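Local coordinates for nitrite oxidoreductase subunit B (Kuenenia stuttgartiensis, PDB 7B04), which carries iron-sulfur clusters and probably passes electrons between the catalytic subunit A and a heme in nitrite oxidation by the anammox nitrite oxidoreductase complex, at residues Arg34-Thr40 against Ala261-Ile266; Gln217-Lys221 against Leu293-Thr299; His286-Ala290 against Glu326-Phe331; Ile357-Val363 against Met375-Ile381. All blocks are in the same frame, centred on the assembly; numbering follows the deposited sequence.

Contact 1: residues Arg34-Thr40 against Ala261-Ile266. With SF4 (iron/sulfur cluster), chain B.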
loop_
_atom_site.group_PDB
_atom_site.type_symbol
_atom_site.label_atom_id
_atom_site.label_comp_id
_atom_site.label_asym_id
_atom_site.label_seq_id
_atom_site.Cartn_x
_atom_site.Cartn_y
_atom_site.Cartn_z
ATOM N N ARG A 34 11.792 10.331 -7.344
ATOM C CA ARG A 34 10.723 10.661 -6.410
ATOM C C ARG A 34 9.761 9.507 -6.152
ATOM O O ARG A 34 8.890 9.639 -5.285
ATOM C CB ARG A 34 9.912 11.854 -6.924
ATOM C CG ARG A 34 10.620 13.190 -6.963
ATOM C CD ARG A 34 9.620 14.252 -7.393
ATOM N NE ARG A 34 10.192 15.589 -7.483
ATOM C CZ ARG A 34 9.496 16.671 -7.817
ATOM N NH1 ARG A 34 10.090 17.853 -7.878
ATOM N NH2 ARG A 34 8.201 16.567 -8.091
ATOM N N CYS A 35 9.886 8.393 -6.866
ATOM C CA CYS A 35 8.870 7.352 -6.792
ATOM C C CYS A 35 8.941 6.597 -5.469
ATOM O O CYS A 35 10.001 6.460 -4.854
ATOM C CB CYS A 35 9.022 6.371 -7.954
ATOM S SG CYS A 35 7.644 5.206 -8.133
ATOM N N ILE A 36 7.786 6.089 -5.044
ATOM C CA ILE A 36 7.634 5.392 -3.774
ATOM C C ILE A 36 7.098 3.979 -3.945
ATOM O O ILE A 36 6.948 3.263 -2.949
ATOM C CB ILE A 36 6.738 6.190 -2.805
ATOM C CG1 ILE A 36 5.366 6.433 -3.430
ATOM C CG2 ILE A 36 7.393 7.512 -2.440
ATOM C CD1 ILE A 36 4.444 7.258 -2.567
ATOM N N ALA A 37 6.791 3.565 -5.177
ATOM C CA ALA A 37 6.182 2.266 -5.473
ATOM C C ALA A 37 4.849 2.078 -4.756
ATOM O O ALA A 37 4.487 0.960 -4.385
ATOM C CB ALA A 37 7.126 1.109 -5.139
ATOM N N CYS A 38 4.094 3.162 -4.574
ATOM C CA CYS A 38 2.803 3.051 -3.910
ATOM C C CYS A 38 1.758 2.360 -4.774
ATOM O O CYS A 38 0.701 1.991 -4.252
ATOM C CB CYS A 38 2.299 4.435 -3.497
ATOM S SG CYS A 38 1.960 5.547 -4.877
ATOM N N GLN A 39 2.029 2.177 -6.069
ATOM C CA GLN A 39 1.100 1.536 -7.002
ATOM C C GLN A 39 -0.266 2.219 -7.011
ATOM O O GLN A 39 -1.283 1.593 -7.319
ATOM C CB GLN A 39 0.947 0.041 -6.698
ATOM C CG GLN A 39 2.253 -0.679 -6.392
ATOM C CD GLN A 39 3.031 -1.054 -7.640
ATOM O OE1 GLN A 39 2.469 -1.153 -8.731
ATOM N NE2 GLN A 39 4.330 -1.274 -7.481
ATOM N N THR A 40 -0.303 3.505 -6.658
ATOM C CA THR A 40 -1.536 4.275 -6.797
ATOM C C THR A 40 -1.944 4.384 -8.259
ATOM O O THR A 40 -3.120 4.224 -8.604
ATOM C CB THR A 40 -1.358 5.662 -6.188
ATOM O OG1 THR A 40 -1.057 5.541 -4.792
ATOM C CG2 THR A 40 -2.623 6.492 -6.365
ATOM N N ALA A 261 -3.068 10.242 -10.928
ATOM C CA ALA A 261 -3.039 9.565 -9.639
ATOM C C ALA A 261 -1.690 9.624 -8.933
ATOM O O ALA A 261 -1.634 9.326 -7.735
ATOM C CB ALA A 261 -3.428 8.099 -9.827
ATOM N N CYS A 262 -0.615 9.999 -9.625
ATOM C CA CYS A 262 0.727 9.823 -9.079
ATOM C C CYS A 262 0.940 10.620 -7.805
ATOM O O CYS A 262 0.860 11.850 -7.808
ATOM C CB CYS A 262 1.782 10.218 -10.093
ATOM S SG CYS A 262 3.456 9.822 -9.531
ATOM N N VAL A 263 1.292 9.914 -6.736
ATOM C CA VAL A 263 1.302 10.512 -5.410
ATOM C C VAL A 263 2.625 11.201 -5.124
ATOM O O VAL A 263 2.650 12.307 -4.574
ATOM C CB VAL A 263 0.995 9.426 -4.376
ATOM C CG1 VAL A 263 0.779 10.048 -3.019
ATOM C CG2 VAL A 263 -0.195 8.651 -4.840
ATOM N N GLY A 264 3.740 10.571 -5.485
ATOM C CA GLY A 264 5.026 11.168 -5.200
ATOM C C GLY A 264 5.445 12.200 -6.225
ATOM O O GLY A 264 6.635 12.510 -6.345
ATOM N N GLN A 265 4.467 12.761 -6.938
ATOM C CA GLN A 265 4.680 13.843 -7.902
ATOM C C GLN A 265 5.857 13.559 -8.837
ATOM O O GLN A 265 6.753 14.386 -9.011
ATOM C CB GLN A 265 4.877 15.174 -7.174
ATOM C CG GLN A 265 3.695 15.604 -6.316
ATOM C CD GLN A 265 3.999 16.831 -5.472
ATOM O OE1 GLN A 265 5.133 17.308 -5.435
ATOM N NE2 GLN A 265 2.982 17.349 -4.793
ATOM N N ILE A 266 5.856 12.372 -9.450
ATOM C CA ILE A 266 6.981 11.987 -10.297
ATOM C C ILE A 266 6.694 12.074 -11.795
ATOM O O ILE A 266 7.644 12.164 -12.587
ATOM C CB ILE A 266 7.462 10.561 -9.950
ATOM C CG1 ILE A 266 6.674 9.515 -10.738
ATOM C CG2 ILE A 266 7.311 10.285 -8.474
ATOM C CD1 ILE A 266 7.368 8.178 -10.831
HETATM FE FE1 SF4 B . 3.349 5.909 -6.635
HETATM FE FE2 SF4 B . 2.868 5.132 -9.216
HETATM FE FE3 SF4 B . 5.427 5.668 -8.400
HETATM FE FE4 SF4 B . 3.623 7.708 -8.679
HETATM S S1 SF4 B . 4.433 6.362 -10.332
HETATM S S2 SF4 B . 5.064 7.382 -6.942
HETATM S S3 SF4 B . 1.701 6.674 -8.011
HETATM S S4 SF4 B . 4.069 3.997 -7.645
#
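The guanidinium of R34 takes the backbone carbonyl of Q265 at its edge. The bond from R34 NH2 to Q265 O is 2.8 Å long, and the oxygen sits 19° out of the guanidinium plane. The R34 chain is extended from CG to NE, which carries the charge past G264 to Q265. R34 CB packs on I266 CG2 at 3.4 Å. Replacing R34 by an alanine would probably leave the Q265 carbonyl without this donor and E325 of subunit A without its salt-bridge mate. The segments close round a [4Fe-4S] cluster. C35 SG binds FE3, C38 SG FE1 and C262 SG FE4, each at 2.3 Å; C41 completes the site. This is the ferredoxin pattern of a close-spaced cysteine group joined by a remote cysteine. Each SG takes a backbone N-H of its own segment; I266 N gives one to C262 SG (3.5 Å). I266 CD1 lies near cluster sulfur S1 and meets C35 CB at 3.8 Å. At the other end T40 crosses V263 at about a right angle. Residues 34-40 run from strand 25-31 into helix 40-46. Residues 261-266 link helix 257-260 to strand 267-272, with strand 169-173 packed against C35 and I266.

Contact 2: residues Gln217-Lys221 against Leu293-Thr299. With SF4 (iron/sulfur cluster), chain Z.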
loop_
_atom_site.group_PDB
_atom_site.type_symbol
_atom_site.label_atom_id
_atom_site.label_comp_id
_atom_site.label_asym_id
_atom_site.label_seq_id
_atom_site.Cartn_x
_atom_site.Cartn_y
_atom_site.Cartn_z
ATOM N N GLN A 217 4.924 -10.301 -29.884
ATOM C CA GLN A 217 6.049 -9.528 -30.391
ATOM C C GLN A 217 6.219 -8.167 -29.727
ATOM O O GLN A 217 7.204 -7.480 -30.017
ATOM C CB GLN A 217 5.910 -9.341 -31.907
ATOM C CG GLN A 217 6.280 -10.585 -32.696
ATOM C CD GLN A 217 5.583 -10.661 -34.039
ATOM O OE1 GLN A 217 4.982 -11.677 -34.384
ATOM N NE2 GLN A 217 5.657 -9.578 -34.804
ATOM N N CYS A 218 5.303 -7.754 -28.863
ATOM C CA CYS A 218 5.524 -6.533 -28.090
ATOM C C CYS A 218 6.599 -6.774 -27.039
ATOM O O CYS A 218 6.399 -7.603 -26.141
ATOM C CB CYS A 218 4.243 -6.057 -27.419
ATOM S SG CYS A 218 4.502 -4.647 -26.309
ATOM N N PRO A 219 7.745 -6.091 -27.107
ATOM C CA PRO A 219 8.816 -6.366 -26.138
ATOM C C PRO A 219 8.484 -5.925 -24.725
ATOM O O PRO A 219 9.120 -6.407 -23.779
ATOM C CB PRO A 219 10.005 -5.581 -26.703
ATOM C CG PRO A 219 9.377 -4.459 -27.462
ATOM C CD PRO A 219 8.102 -5.011 -28.043
ATOM N N TYR A 220 7.511 -5.031 -24.547
ATOM C CA TYR A 220 7.130 -4.536 -23.232
ATOM C C TYR A 220 5.951 -5.287 -22.626
ATOM O O TYR A 220 5.606 -5.029 -21.467
ATOM C CB TYR A 220 6.818 -3.036 -23.312
ATOM C CG TYR A 220 7.979 -2.237 -23.855
ATOM C CD1 TYR A 220 9.055 -1.904 -23.042
ATOM C CD2 TYR A 220 8.016 -1.841 -25.186
ATOM C CE1 TYR A 220 10.126 -1.185 -23.534
ATOM C CE2 TYR A 220 9.085 -1.121 -25.687
ATOM C CZ TYR A 220 10.135 -0.796 -24.856
ATOM O OH TYR A 220 11.203 -0.084 -25.346
ATOM N N LYS A 221 5.326 -6.191 -23.382
ATOM C CA LYS A 221 4.311 -7.113 -22.864
ATOM C C LYS A 221 3.096 -6.375 -22.306
ATOM O O LYS A 221 2.505 -6.783 -21.304
ATOM C CB LYS A 221 4.911 -8.047 -21.811
ATOM C CG LYS A 221 6.128 -8.803 -22.300
ATOM C CD LYS A 221 5.775 -9.647 -23.512
ATOM C CE LYS A 221 7.014 -10.213 -24.176
ATOM N NZ LYS A 221 6.667 -11.029 -25.370
ATOM N N LEU A 293 12.683 3.964 -22.131
ATOM C CA LEU A 293 12.904 2.647 -21.547
ATOM C C LEU A 293 13.298 1.656 -22.635
ATOM O O LEU A 293 12.526 1.413 -23.569
ATOM C CB LEU A 293 11.648 2.168 -20.820
ATOM C CG LEU A 293 11.723 0.769 -20.212
ATOM C CD1 LEU A 293 12.778 0.730 -19.122
ATOM C CD2 LEU A 293 10.367 0.345 -19.669
ATOM N N TYR A 294 14.489 1.070 -22.492
ATOM C CA TYR A 294 15.056 0.095 -23.417
ATOM C C TYR A 294 14.891 0.537 -24.869
ATOM O O TYR A 294 14.127 -0.082 -25.621
ATOM C CB TYR A 294 14.417 -1.280 -23.212
ATOM C CG TYR A 294 14.761 -1.952 -21.893
ATOM C CD1 TYR A 294 16.050 -2.399 -21.630
ATOM C CD2 TYR A 294 13.791 -2.151 -20.917
ATOM C CE1 TYR A 294 16.366 -3.015 -20.434
ATOM C CE2 TYR A 294 14.099 -2.766 -19.714
ATOM C CZ TYR A 294 15.387 -3.197 -19.479
ATOM O OH TYR A 294 15.702 -3.810 -18.288
ATOM N N PRO A 295 15.602 1.581 -25.311
ATOM C CA PRO A 295 15.572 1.925 -26.737
ATOM C C PRO A 295 16.211 0.868 -27.606
ATOM O O PRO A 295 16.057 0.925 -28.832
ATOM C CB PRO A 295 16.347 3.247 -26.800
ATOM C CG PRO A 295 17.269 3.188 -25.628
ATOM C CD PRO A 295 16.532 2.435 -24.550
ATOM N N GLN A 296 16.923 -0.093 -27.011
ATOM C CA GLN A 296 17.489 -1.216 -27.760
ATOM C C GLN A 296 16.441 -1.932 -28.590
ATOM O O GLN A 296 16.730 -2.371 -29.711
ATOM C CB GLN A 296 18.110 -2.216 -26.790
ATOM C CG GLN A 296 19.234 -1.697 -25.922
ATOM C CD GLN A 296 18.761 -1.299 -24.538
ATOM O OE1 GLN A 296 17.873 -1.929 -23.980
ATOM N NE2 GLN A 296 19.352 -0.241 -23.981
ATOM N N PHE A 297 15.220 -2.040 -28.061
ATOM C CA PHE A 297 14.158 -2.768 -28.745
ATOM C C PHE A 297 13.802 -2.151 -30.095
ATOM O O PHE A 297 13.428 -2.876 -31.027
ATOM C CB PHE A 297 12.940 -2.855 -27.832
ATOM C CG PHE A 297 13.192 -3.642 -26.567
ATOM C CD1 PHE A 297 14.205 -4.587 -26.514
ATOM C CD2 PHE A 297 12.425 -3.430 -25.435
ATOM C CE1 PHE A 297 14.441 -5.308 -25.361
ATOM C CE2 PHE A 297 12.653 -4.150 -24.277
ATOM C CZ PHE A 297 13.667 -5.092 -24.241
ATOM N N GLY A 298 13.904 -0.832 -30.223
ATOM C CA GLY A 298 13.661 -0.187 -31.494
ATOM C C GLY A 298 12.238 0.257 -31.741
ATOM O O GLY A 298 11.851 0.430 -32.899
ATOM N N THR A 299 11.424 0.404 -30.703
ATOM C CA THR A 299 10.051 0.837 -30.915
ATOM C C THR A 299 9.870 2.345 -30.789
ATOM O O THR A 299 8.817 2.855 -31.187
ATOM C CB THR A 299 9.113 0.129 -29.935
ATOM O OG1 THR A 299 9.285 0.676 -28.623
ATOM C CG2 THR A 299 9.399 -1.364 -29.903
HETATM FE FE1 SF4 Z . 4.042 -2.469 -26.756
HETATM FE FE2 SF4 Z . 4.795 -0.116 -27.933
HETATM FE FE3 SF4 Z . 2.555 -0.203 -26.361
HETATM FE FE4 SF4 Z . 2.559 -1.433 -28.809
HETATM S S1 SF4 Z . 2.758 0.803 -28.396
HETATM S S2 SF4 Z . 1.772 -2.289 -26.851
HETATM S S3 SF4 Z . 4.715 -2.175 -28.914
HETATM S S4 SF4 Z . 4.709 -0.560 -25.699
#
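Two backbone carbonyls converge on the hydroxyl of Y220. Y220 OH is 2.7 Å from L293 O and 2.9 Å from Y294 O. L293 O lies near the plane of the phenol ring, at its edge. T299 OG1 lies near the ring plane too, 3.4 Å from Y220 CE2. The ring of F297 meets Y220 edge to face, with planes at 68° and centroids 5.3 Å apart. F297 CD2 makes the closest approach, to Y220 CZ. One face of F297 is covered by P219, whose CB makes a CH-pi contact 3.9 Å from the ring centroid. Y294 CB covers the opposite face. A phenylalanine in place of Y220 would probably leave both carbonyls without the hydroxyl and weaken the tie to the loop. C218 and K221 are the ends of a type I beta turn, with P219 and Y220 at its centre. C218 SG binds iron FE1 of a [4Fe-4S] cluster at 2.3 Å, and Y220 CD2 lies 3.6 Å from cluster sulfur S4. The turn therefore joins the cluster to the 293-299 loop. It follows helix 213-217 and leads to strand 224-226. The loop runs between strands 291-292 and 303-306. Helix 75-81 packs on P219 and F297, and helix 313-320 on L293 and Y294.

Contact 3: residues His286-Ala290 against Glu326-Phe331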
loop_
_atom_site.group_PDB
_atom_site.type_symbol
_atom_site.label_atom_id
_atom_site.label_comp_id
_atom_site.label_asym_id
_atom_site.label_seq_id
_atom_site.Cartn_x
_atom_site.Cartn_y
_atom_site.Cartn_z
ATOM N N HIS A 286 15.624 19.127 -24.968
ATOM C CA HIS A 286 16.508 20.246 -24.668
ATOM C C HIS A 286 17.362 19.988 -23.436
ATOM O O HIS A 286 18.518 20.422 -23.382
ATOM C CB HIS A 286 15.686 21.526 -24.508
ATOM C CG HIS A 286 15.054 21.988 -25.785
ATOM N ND1 HIS A 286 13.855 21.489 -26.243
ATOM C CD2 HIS A 286 15.467 22.886 -26.710
ATOM C CE1 HIS A 286 13.551 22.066 -27.393
ATOM N NE2 HIS A 286 14.512 22.920 -27.696
ATOM N N GLN A 287 16.816 19.289 -22.440
ATOM C CA GLN A 287 17.582 18.926 -21.257
ATOM C C GLN A 287 18.117 17.502 -21.302
ATOM O O GLN A 287 19.116 17.215 -20.634
ATOM C CB GLN A 287 16.723 19.092 -19.998
ATOM C CG GLN A 287 16.375 20.532 -19.673
ATOM C CD GLN A 287 17.586 21.338 -19.251
ATOM O OE1 GLN A 287 18.041 22.221 -19.979
ATOM N NE2 GLN A 287 18.116 21.036 -18.072
ATOM N N LYS A 288 17.493 16.621 -22.088
ATOM C CA LYS A 288 17.903 15.221 -22.200
ATOM C C LYS A 288 18.047 14.577 -20.823
ATOM O O LYS A 288 18.951 13.776 -20.576
ATOM C CB LYS A 288 19.200 15.091 -23.002
ATOM C CG LYS A 288 19.094 15.573 -24.440
ATOM C CD LYS A 288 20.380 15.310 -25.207
ATOM C CE LYS A 288 21.522 16.163 -24.681
ATOM N NZ LYS A 288 21.277 17.615 -24.909
ATOM N N ILE A 289 17.141 14.936 -19.915
ATOM C CA ILE A 289 17.183 14.443 -18.543
ATOM C C ILE A 289 16.266 13.234 -18.409
ATOM O O ILE A 289 16.479 12.371 -17.549
ATOM C CB ILE A 289 16.807 15.554 -17.543
ATOM C CG1 ILE A 289 17.119 15.114 -16.110
ATOM C CG2 ILE A 289 15.342 15.950 -17.690
ATOM C CD1 ILE A 289 17.123 16.247 -15.114
ATOM N N ALA A 290 15.248 13.161 -19.259
ATOM C CA ALA A 290 14.312 12.047 -19.285
ATOM C C ALA A 290 14.592 11.186 -20.509
ATOM O O ALA A 290 14.684 11.704 -21.627
ATOM C CB ALA A 290 12.870 12.553 -19.290
ATOM N N GLU A 326 24.640 12.367 -18.047
ATOM C CA GLU A 326 24.352 13.794 -18.038
ATOM C C GLU A 326 22.999 14.114 -17.423
ATOM O O GLU A 326 22.815 15.224 -16.914
ATOM C CB GLU A 326 24.462 14.355 -19.458
ATOM C CG GLU A 326 25.895 14.323 -19.970
ATOM C CD GLU A 326 26.028 14.789 -21.402
ATOM O OE1 GLU A 326 24.994 15.095 -22.032
ATOM O OE2 GLU A 326 27.172 14.844 -21.899
ATOM N N ALA A 327 22.048 13.180 -17.473
ATOM C CA ALA A 327 20.752 13.415 -16.846
ATOM C C ALA A 327 20.882 13.494 -15.330
ATOM O O ALA A 327 20.295 14.379 -14.696
ATOM C CB ALA A 327 19.774 12.310 -17.243
ATOM N N ILE A 328 21.641 12.574 -14.733
ATOM C CA ILE A 328 21.808 12.565 -13.282
ATOM C C ILE A 328 22.574 13.798 -12.818
ATOM O O ILE A 328 22.252 14.393 -11.782
ATOM C CB ILE A 328 22.497 11.263 -12.843
ATOM C CG1 ILE A 328 21.656 10.056 -13.261
ATOM C CG2 ILE A 328 22.720 11.251 -11.345
ATOM C CD1 ILE A 328 22.313 8.732 -12.981
ATOM N N GLU A 329 23.595 14.205 -13.578
ATOM C CA GLU A 329 24.383 15.375 -13.201
ATOM C C GLU A 329 23.502 16.621 -13.135
ATOM O O GLU A 329 23.697 17.489 -12.274
ATOM C CB GLU A 329 25.543 15.552 -14.186
ATOM C CG GLU A 329 26.475 16.726 -13.908
ATOM C CD GLU A 329 26.209 17.908 -14.810
ATOM O OE1 GLU A 329 25.815 17.680 -15.973
ATOM O OE2 GLU A 329 26.402 19.061 -14.362
ATOM N N LYS A 330 22.547 16.737 -14.058
ATOM C CA LYS A 330 21.612 17.857 -14.029
ATOM C C LYS A 330 20.656 17.757 -12.844
ATOM O O LYS A 330 20.315 18.774 -12.230
ATOM C CB LYS A 330 20.831 17.923 -15.341
ATOM C CG LYS A 330 21.678 18.258 -16.558
ATOM C CD LYS A 330 20.812 18.496 -17.782
ATOM C CE LYS A 330 21.656 18.616 -19.039
ATOM N NZ LYS A 330 22.602 19.764 -18.960
ATOM N N PHE A 331 20.208 16.542 -12.512
ATOM C CA PHE A 331 19.181 16.386 -11.484
ATOM C C PHE A 331 19.723 16.589 -10.073
ATOM O O PHE A 331 19.082 17.263 -9.258
ATOM C CB PHE A 331 18.528 15.006 -11.584
ATOM C CG PHE A 331 17.777 14.609 -10.343
ATOM C CD1 PHE A 331 16.500 15.090 -10.113
ATOM C CD2 PHE A 331 18.355 13.774 -9.398
ATOM C CE1 PHE A 331 15.807 14.739 -8.970
ATOM C CE2 PHE A 331 17.669 13.424 -8.251
ATOM C CZ PHE A 331 16.392 13.908 -8.037
#
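I289 reaches helix 324-332 with CG1 anti to its backbone N (chi1 -169°) and CD1 continuing outward (chi2 165°). CG1 meets A327 CB at 4.0 Å. CD1 lies 4.0 Å from F331 CB and also touches K330 CB, so one branch spans a turn of the helix. I289 and A327 are the nearest pair, their CA atoms 4.1 Å apart, with A327 CB beside I289 O. The 286-290 segment is the exit of helix 279-286 toward strand 291-292. K288 is the first residue to leave helical angles, and its positive phi turns the chain there. The segment packs against the side of helix 324-332, next to strand 303-306, where I306 meets I289. Outside this apolar part, K330 lies across Q287. Its CE is 3.3 Å from Q287 O, and its CD is 3.7 Å from Q287 NE2. K288 NZ and E326 OE1 have opposite charges but stay 5.3 Å apart, on the more exposed side.

Contact 4: residues Ile357-Val363 against Met375-Ile381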
loop_
_atom_site.group_PDB
_atom_site.type_symbol
_atom_site.label_atom_id
_atom_site.label_comp_id
_atom_site.label_asym_id
_atom_site.label_seq_id
_atom_site.Cartn_x
_atom_site.Cartn_y
_atom_site.Cartn_z
ATOM N N ILE A 357 8.072 31.187 -16.191
ATOM C CA ILE A 357 8.407 31.385 -14.785
ATOM C C ILE A 357 8.453 32.871 -14.447
ATOM O O ILE A 357 9.026 33.668 -15.198
ATOM C CB ILE A 357 9.760 30.726 -14.458
ATOM C CG1 ILE A 357 9.674 29.212 -14.652
ATOM C CG2 ILE A 357 10.223 31.084 -13.055
ATOM C CD1 ILE A 357 11.013 28.561 -14.882
ATOM N N GLU A 358 7.838 33.236 -13.321
ATOM C CA GLU A 358 7.965 34.566 -12.737
ATOM C C GLU A 358 8.938 34.475 -11.568
ATOM O O GLU A 358 8.747 33.662 -10.657
ATOM C CB GLU A 358 6.613 35.094 -12.253
ATOM C CG GLU A 358 5.628 35.430 -13.354
ATOM C CD GLU A 358 4.334 36.003 -12.811
ATOM O OE1 GLU A 358 4.172 36.042 -11.571
ATOM O OE2 GLU A 358 3.478 36.416 -13.622
ATOM N N GLU A 359 9.975 35.307 -11.593
ATOM C CA GLU A 359 11.095 35.125 -10.681
ATOM C C GLU A 359 10.814 35.685 -9.290
ATOM O O GLU A 359 10.101 36.678 -9.118
ATOM C CB GLU A 359 12.357 35.752 -11.273
ATOM C CG GLU A 359 13.072 34.791 -12.214
ATOM C CD GLU A 359 14.332 35.365 -12.820
ATOM O OE1 GLU A 359 14.282 36.490 -13.360
ATOM O OE2 GLU A 359 15.375 34.682 -12.763
ATOM N N GLY A 360 11.404 35.026 -8.292
ATOM C CA GLY A 360 11.226 35.361 -6.900
ATOM C C GLY A 360 12.553 35.465 -6.172
ATOM O O GLY A 360 13.622 35.235 -6.747
ATOM N N PRO A 361 12.508 35.821 -4.890
ATOM C CA PRO A 361 13.751 36.003 -4.131
ATOM C C PRO A 361 14.467 34.688 -3.859
ATOM O O PRO A 361 13.876 33.606 -3.843
ATOM C CB PRO A 361 13.271 36.646 -2.827
ATOM C CG PRO A 361 11.886 36.116 -2.653
ATOM C CD PRO A 361 11.313 35.982 -4.044
ATOM N N LYS A 362 15.776 34.805 -3.652
ATOM C CA LYS A 362 16.605 33.662 -3.287
ATOM C C LYS A 362 16.328 33.254 -1.842
ATOM O O LYS A 362 16.225 34.103 -0.952
ATOM C CB LYS A 362 18.082 34.005 -3.491
ATOM C CG LYS A 362 19.042 33.397 -2.484
ATOM C CD LYS A 362 20.470 33.446 -3.012
ATOM C CE LYS A 362 20.824 34.840 -3.515
ATOM N NZ LYS A 362 22.287 35.113 -3.442
ATOM N N VAL A 363 16.200 31.947 -1.610
ATOM C CA VAL A 363 15.794 31.419 -0.315
ATOM C C VAL A 363 16.918 30.649 0.371
ATOM O O VAL A 363 17.064 30.724 1.593
ATOM C CB VAL A 363 14.530 30.541 -0.464
ATOM C CG1 VAL A 363 14.194 29.840 0.847
ATOM C CG2 VAL A 363 13.356 31.387 -0.938
ATOM N N MET A 375 18.909 28.333 -4.734
ATOM C CA MET A 375 17.481 28.094 -4.889
ATOM C C MET A 375 16.717 29.386 -4.652
ATOM O O MET A 375 16.961 30.086 -3.662
ATOM C CB MET A 375 16.988 27.007 -3.921
ATOM C CG MET A 375 15.495 26.738 -3.991
ATOM S SD MET A 375 14.996 25.449 -2.839
ATOM C CE MET A 375 15.275 26.262 -1.267
ATOM N N TYR A 376 15.792 29.688 -5.562
ATOM C CA TYR A 376 14.969 30.888 -5.529
ATOM C C TYR A 376 13.511 30.458 -5.424
ATOM O O TYR A 376 13.141 29.365 -5.863
ATOM C CB TYR A 376 15.184 31.738 -6.792
ATOM C CG TYR A 376 16.639 32.002 -7.133
ATOM C CD1 TYR A 376 17.214 33.246 -6.902
ATOM C CD2 TYR A 376 17.435 31.009 -7.688
ATOM C CE1 TYR A 376 18.551 33.486 -7.210
ATOM C CE2 TYR A 376 18.763 31.242 -7.993
ATOM C CZ TYR A 376 19.317 32.480 -7.754
ATOM O OH TYR A 376 20.641 32.716 -8.059
ATOM N N ASN A 377 12.681 31.294 -4.802
ATOM C CA ASN A 377 11.258 30.965 -4.679
ATOM C C ASN A 377 10.499 31.479 -5.905
ATOM O O ASN A 377 9.693 32.416 -5.845
ATOM C CB ASN A 377 10.678 31.528 -3.392
ATOM C CG ASN A 377 9.202 31.163 -3.221
ATOM O OD1 ASN A 377 8.855 30.174 -2.584
ATOM N ND2 ASN A 377 8.332 31.962 -3.810
ATOM N N ASP A 378 10.769 30.844 -7.042
ATOM C CA ASP A 378 10.117 31.280 -8.263
ATOM C C ASP A 378 8.708 30.724 -8.333
ATOM O O ASP A 378 8.361 29.737 -7.677
ATOM C CB ASP A 378 10.869 30.838 -9.512
ATOM C CG ASP A 378 12.361 31.097 -9.426
ATOM O OD1 ASP A 378 12.776 32.175 -8.965
ATOM O OD2 ASP A 378 13.120 30.216 -9.862
ATOM N N THR A 379 7.887 31.396 -9.124
ATOM C CA THR A 379 6.513 30.990 -9.381
ATOM C C THR A 379 6.457 30.425 -10.797
ATOM O O THR A 379 6.658 31.160 -11.771
ATOM C CB THR A 379 5.560 32.173 -9.225
ATOM O OG1 THR A 379 5.522 32.576 -7.852
ATOM C CG2 THR A 379 4.179 31.803 -9.688
ATOM N N VAL A 380 6.218 29.120 -10.909
ATOM C CA VAL A 380 6.117 28.464 -12.207
ATOM C C VAL A 380 4.656 28.464 -12.631
ATOM O O VAL A 380 3.751 28.285 -11.807
ATOM C CB VAL A 380 6.698 27.035 -12.158
ATOM C CG1 VAL A 380 5.913 26.155 -11.195
ATOM C CG2 VAL A 380 6.729 26.419 -13.553
ATOM N N ILE A 381 4.420 28.694 -13.921
ATOM C CA ILE A 381 3.078 28.863 -14.462
ATOM C C ILE A 381 2.919 27.960 -15.676
ATOM O O ILE A 381 3.808 27.890 -16.532
ATOM C CB ILE A 381 2.803 30.333 -14.844
ATOM C CG1 ILE A 381 2.990 31.250 -13.635
ATOM C CG2 ILE A 381 1.404 30.488 -15.404
ATOM C CD1 ILE A 381 3.109 32.714 -13.998
#
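E358 and T379 form the tight part of this antiparallel pairing. E358 N gives a 2.8 Å bond to T379 O, and T379 N returns a 2.9 Å bond to E358 O. Both are nearly straight. I357 faces V380 in the neighbouring non-hydrogen-bonded pair, and I357 CG2 packs on D378 CB at 3.6 Å. The ladder then breaks. The register shifts by one residue before K362 pairs with Y376, and N377 centres an inverse gamma turn. In this gap a side chain takes over from the backbone. D378 OD1 accepts G360 N at 3.2 Å through its anti lone pair. The acid also has R336 as a salt-bridge partner, as does E359, which lies alongside it. R336 would be expected to ease the nearness of the two carboxylates. G360 lies close to the facing strand, its CA 3.5 Å from N377 O in a CA-H...O contact. The second ladder resumes with N377 N to P361 O and V363 N to M375 O. The solvent side is looser. E358 CD lies 3.7 Å from I381 CD1, and K362 CB touches the Y376 ring while the rest of its chain leads away. Strand 371-383 thus pairs with both 354-358 and 362-368, the latter as a hairpin. Strand 389-394 pairs with its other edge, and helix 336-342 packs on I357 and M375.

In the fold
Contact 1 supplies three cysteines to one [4Fe-4S] cluster, contact 2 one to another; their centres are about 24 Å apart, on opposite sides of the chain's centre. Their segments alternate along the sequence. Contact 2 also lies about 13 Å from the [3Fe-4S] cluster, measured from the side chain of P219. Contact 3 joins contact 2 in sequence, A290 being followed closely by L293. Its F331 side chain is about 11 Å from that of C35 in contact 1. Contact 4 is the most remote, with its centre about 39 Å from that of contact 2 and about 25 Å from that of contact 1. It belongs to a separate antiparallel sheet, away from the clusters.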